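Local coordinates for protein putative hydrolase (Campylobacter jejuni, PDB 3D6L) that adopts the hot dog fold as a hexamer and is a thioesterase of the acyl-CoA hydrolase family, probably acting on long-chain fatty acyl-CoA, at residues A[122-126]-A[127-131]. Sequence-based numbering, arbitrary orientation.
Sequences NPISE and ELKRI
Two amide groups reach for Ser125 O at the start of the short helix 126-130. Lys129 N makes the better bond, 3.3 Å from Ser125 O. Its N-H...O angle of 166° and a donor lying in the carbonyl plane support this i to i+4 bond from the N-cap carbonyl. Leu128 N is 3.2 Å from Ser125 O, but a strongly bent approach makes that bond weak. The same Leu128 N also donates to Ser125 OG at 3.4 Å, a straighter though still weak bond. A chi1 of 82° sets Ser125 OG between its own backbone N and carbonyl carbon, where it can take Leu128 N; this capping bond, and the position right before the helix, make Ser125 the N-cap. The Leu128 side chain lies against this oxygen through CB, CG and CD1. One step on, Arg130 N bonds to Glu126 O at 2.9 Å, continuing the helical pattern. The helix is C-terminal to the antiparallel sheet of the hot dog fold, and this turn packs beside the end of strand 68-78, where Ile124 and Lys129 both touch Val78. Ile124 is buried and crosses the extended Lys129 chain at about a right angle, its CG2 lying 3.9 Å from Lys129 CG; beyond this apolar contact, Lys129 NZ is bonded to Gly79 O. On the exposed side, Glu126 and Arg130 run side by side. The Arg130 chain bends at chi3, and Glu126 O lies over one guanidinium face, off centre toward its rim, while Glu126 OE2 approaches the guanidinium edge in plane, 4.0 Å from Arg130 NH1, a long salt bridge with the two planes nearly perpendicular.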
ATOM      1  N   ASN A 122     -17.310 -27.789   3.320  1.00 33.31           N
ATOM      2  CA  ASN A 122     -17.304 -28.671   2.159  1.00 33.01           C
ATOM      3  C   ASN A 122     -16.485 -29.908   2.536  1.00 32.48           C
ATOM      4  O   ASN A 122     -15.286 -29.796   2.764  1.00 32.51           O
ATOM      5  CB  ASN A 122     -16.680 -27.927   0.959  1.00 33.04           C
ATOM      6  CG  ASN A 122     -16.907 -28.631  -0.391  1.00 34.06           C
ATOM      7  OD1 ASN A 122     -17.531 -29.695  -0.467  1.00 35.84           O
ATOM      8  ND2 ASN A 122     -16.388 -28.026  -1.466  1.00 32.88           N
ATOM      9  N   PRO A 123     -17.130 -31.084   2.666  1.00 32.08           N
ATOM     10  CA  PRO A 123     -16.326 -32.290   2.903  1.00 31.54           C
ATOM     11  C   PRO A 123     -15.381 -32.553   1.736  1.00 30.90           C
ATOM     12  O   PRO A 123     -15.792 -32.477   0.579  1.00 30.66           O
ATOM     13  CB  PRO A 123     -17.375 -33.404   3.014  1.00 31.42           C
ATOM     14  CG  PRO A 123     -18.630 -32.698   3.397  1.00 31.92           C
ATOM     15  CD  PRO A 123     -18.572 -31.391   2.649  1.00 32.18           C
ATOM     16  N   ILE A 124     -14.119 -32.828   2.054  1.00 30.37           N
ATOM     17  CA  ILE A 124     -13.087 -33.053   1.043  1.00 29.93           C
ATOM     18  C   ILE A 124     -13.335 -34.388   0.335  1.00 30.01           C
ATOM     19  O   ILE A 124     -13.593 -35.410   0.986  1.00 29.80           O
ATOM     20  CB  ILE A 124     -11.664 -33.031   1.668  1.00 29.62           C
ATOM     21  CG1 ILE A 124     -11.425 -31.712   2.412  1.00 29.05           C
ATOM     22  CG2 ILE A 124     -10.594 -33.258   0.594  1.00 29.10           C
ATOM     23  CD1 ILE A 124     -10.310 -31.752   3.426  1.00 26.53           C
ATOM     24  N   SER A 125     -13.252 -34.365  -0.996  1.00 29.98           N
ATOM     25  CA  SER A 125     -13.489 -35.552  -1.814  1.00 30.01           C
ATOM     26  C   SER A 125     -12.406 -36.596  -1.587  1.00 30.16           C
ATOM     27  O   SER A 125     -11.219 -36.269  -1.575  1.00 30.16           O
ATOM     28  CB  SER A 125     -13.560 -35.183  -3.298  1.00 30.04           C
ATOM     29  OG  SER A 125     -12.267 -35.072  -3.860  1.00 29.31           O
ATOM     30  N   GLU A 126     -12.827 -37.847  -1.414  1.00 30.31           N
ATOM     31  CA  GLU A 126     -11.901 -38.961  -1.176  1.00 31.15           C
ATOM     32  C   GLU A 126     -10.892 -39.167  -2.322  1.00 30.46           C
ATOM     33  O   GLU A 126      -9.785 -39.669  -2.101  1.00 30.25           O
ATOM     34  CB  GLU A 126     -12.653 -40.270  -0.805  1.00 31.15           C
ATOM     35  CG  GLU A 126     -14.139 -40.339  -1.251  1.00 32.66           C
ATOM     36  CD  GLU A 126     -14.793 -41.723  -1.071  1.00 33.30           C
ATOM     37  OE1 GLU A 126     -15.091 -42.107   0.091  1.00 36.25           O
ATOM     38  OE2 GLU A 126     -15.034 -42.418  -2.098  1.00 35.13           O
ATOM     39  N   GLU A 127     -11.272 -38.750  -3.530  1.00 30.19           N
ATOM     40  CA  GLU A 127     -10.394 -38.837  -4.696  1.00 30.08           C
ATOM     41  C   GLU A 127      -9.155 -37.950  -4.576  1.00 29.42           C
ATOM     42  O   GLU A 127      -8.046 -38.390  -4.864  1.00 29.21           O
ATOM     43  CB  GLU A 127     -11.149 -38.491  -5.975  1.00 30.07           C
ATOM     44  CG  GLU A 127     -10.275 -38.569  -7.233  1.00 30.72           C
ATOM     45  CD  GLU A 127     -11.031 -38.214  -8.496  1.00 31.47           C
ATOM     46  OE1 GLU A 127     -12.118 -38.802  -8.723  1.00 34.37           O
ATOM     47  OE2 GLU A 127     -10.539 -37.361  -9.272  1.00 32.44           O
ATOM     48  N   LEU A 128      -9.354 -36.700  -4.164  1.00 29.07           N
ATOM     49  CA  LEU A 128      -8.255 -35.755  -4.003  1.00 28.79           C
ATOM     50  C   LEU A 128      -7.361 -36.164  -2.843  1.00 29.05           C
ATOM     51  O   LEU A 128      -6.145 -35.964  -2.890  1.00 28.88           O
ATOM     52  CB  LEU A 128      -8.779 -34.336  -3.802  1.00 28.64           C
ATOM     53  CG  LEU A 128      -9.552 -33.688  -4.954  1.00 28.18           C
ATOM     54  CD1 LEU A 128     -10.061 -32.330  -4.516  1.00 28.17           C
ATOM     55  CD2 LEU A 128      -8.720 -33.571  -6.227  1.00 27.84           C
ATOM     56  N   LYS A 129      -7.970 -36.740  -1.808  1.00 29.38           N
ATOM     57  CA  LYS A 129      -7.221 -37.338  -0.707  1.00 29.71           C
ATOM     58  C   LYS A 129      -6.362 -38.492  -1.206  1.00 30.27           C
ATOM     59  O   LYS A 129      -5.198 -38.592  -0.822  1.00 30.71           O
ATOM     60  CB  LYS A 129      -8.149 -37.826   0.404  1.00 29.51           C
ATOM     61  CG  LYS A 129      -8.834 -36.729   1.183  1.00 28.75           C
ATOM     62  CD  LYS A 129      -9.370 -37.285   2.482  1.00 28.94           C
ATOM     63  CE  LYS A 129     -10.574 -36.505   2.971  1.00 29.23           C
ATOM     64  NZ  LYS A 129     -11.190 -37.168   4.150  1.00 29.06           N
ATOM     65  N   ARG A 130      -6.932 -39.347  -2.063  1.00 30.63           N
ATOM     66  CA  ARG A 130      -6.209 -40.495  -2.628  1.00 30.80           C
ATOM     67  C   ARG A 130      -5.000 -40.081  -3.466  1.00 31.45           C
ATOM     68  O   ARG A 130      -3.928 -40.666  -3.325  1.00 31.68           O
ATOM     69  CB  ARG A 130      -7.131 -41.403  -3.452  1.00 30.89           C
ATOM     70  CG  ARG A 130      -7.903 -42.439  -2.633  1.00 30.94           C
ATOM     71  CD  ARG A 130      -8.508 -43.549  -3.510  1.00 29.79           C
ATOM     72  NE  ARG A 130      -9.353 -43.018  -4.583  1.00 28.39           N
ATOM     73  CZ  ARG A 130     -10.641 -42.697  -4.462  1.00 27.30           C
ATOM     74  NH1 ARG A 130     -11.271 -42.851  -3.305  1.00 26.11           N
ATOM     75  NH2 ARG A 130     -11.302 -42.216  -5.510  1.00 26.76           N
ATOM     76  N   ILE A 131      -5.167 -39.074  -4.325  1.00 32.04           N
ATOM     77  CA  ILE A 131      -4.066 -38.626  -5.188  1.00 32.81           C
ATOM     78  C   ILE A 131      -3.010 -37.790  -4.458  1.00 33.13           C
ATOM     79  O   ILE A 131      -1.993 -37.416  -5.052  1.00 33.16           O
ATOM     80  CB  ILE A 131      -4.544 -37.897  -6.486  1.00 32.82           C
ATOM     81  CG1 ILE A 131      -5.396 -36.672  -6.169  1.00 33.00           C
ATOM     82  CG2 ILE A 131      -5.292 -38.860  -7.394  1.00 32.96           C
ATOM     83  CD1 ILE A 131      -5.718 -35.823  -7.386  1.00 32.95           C
TER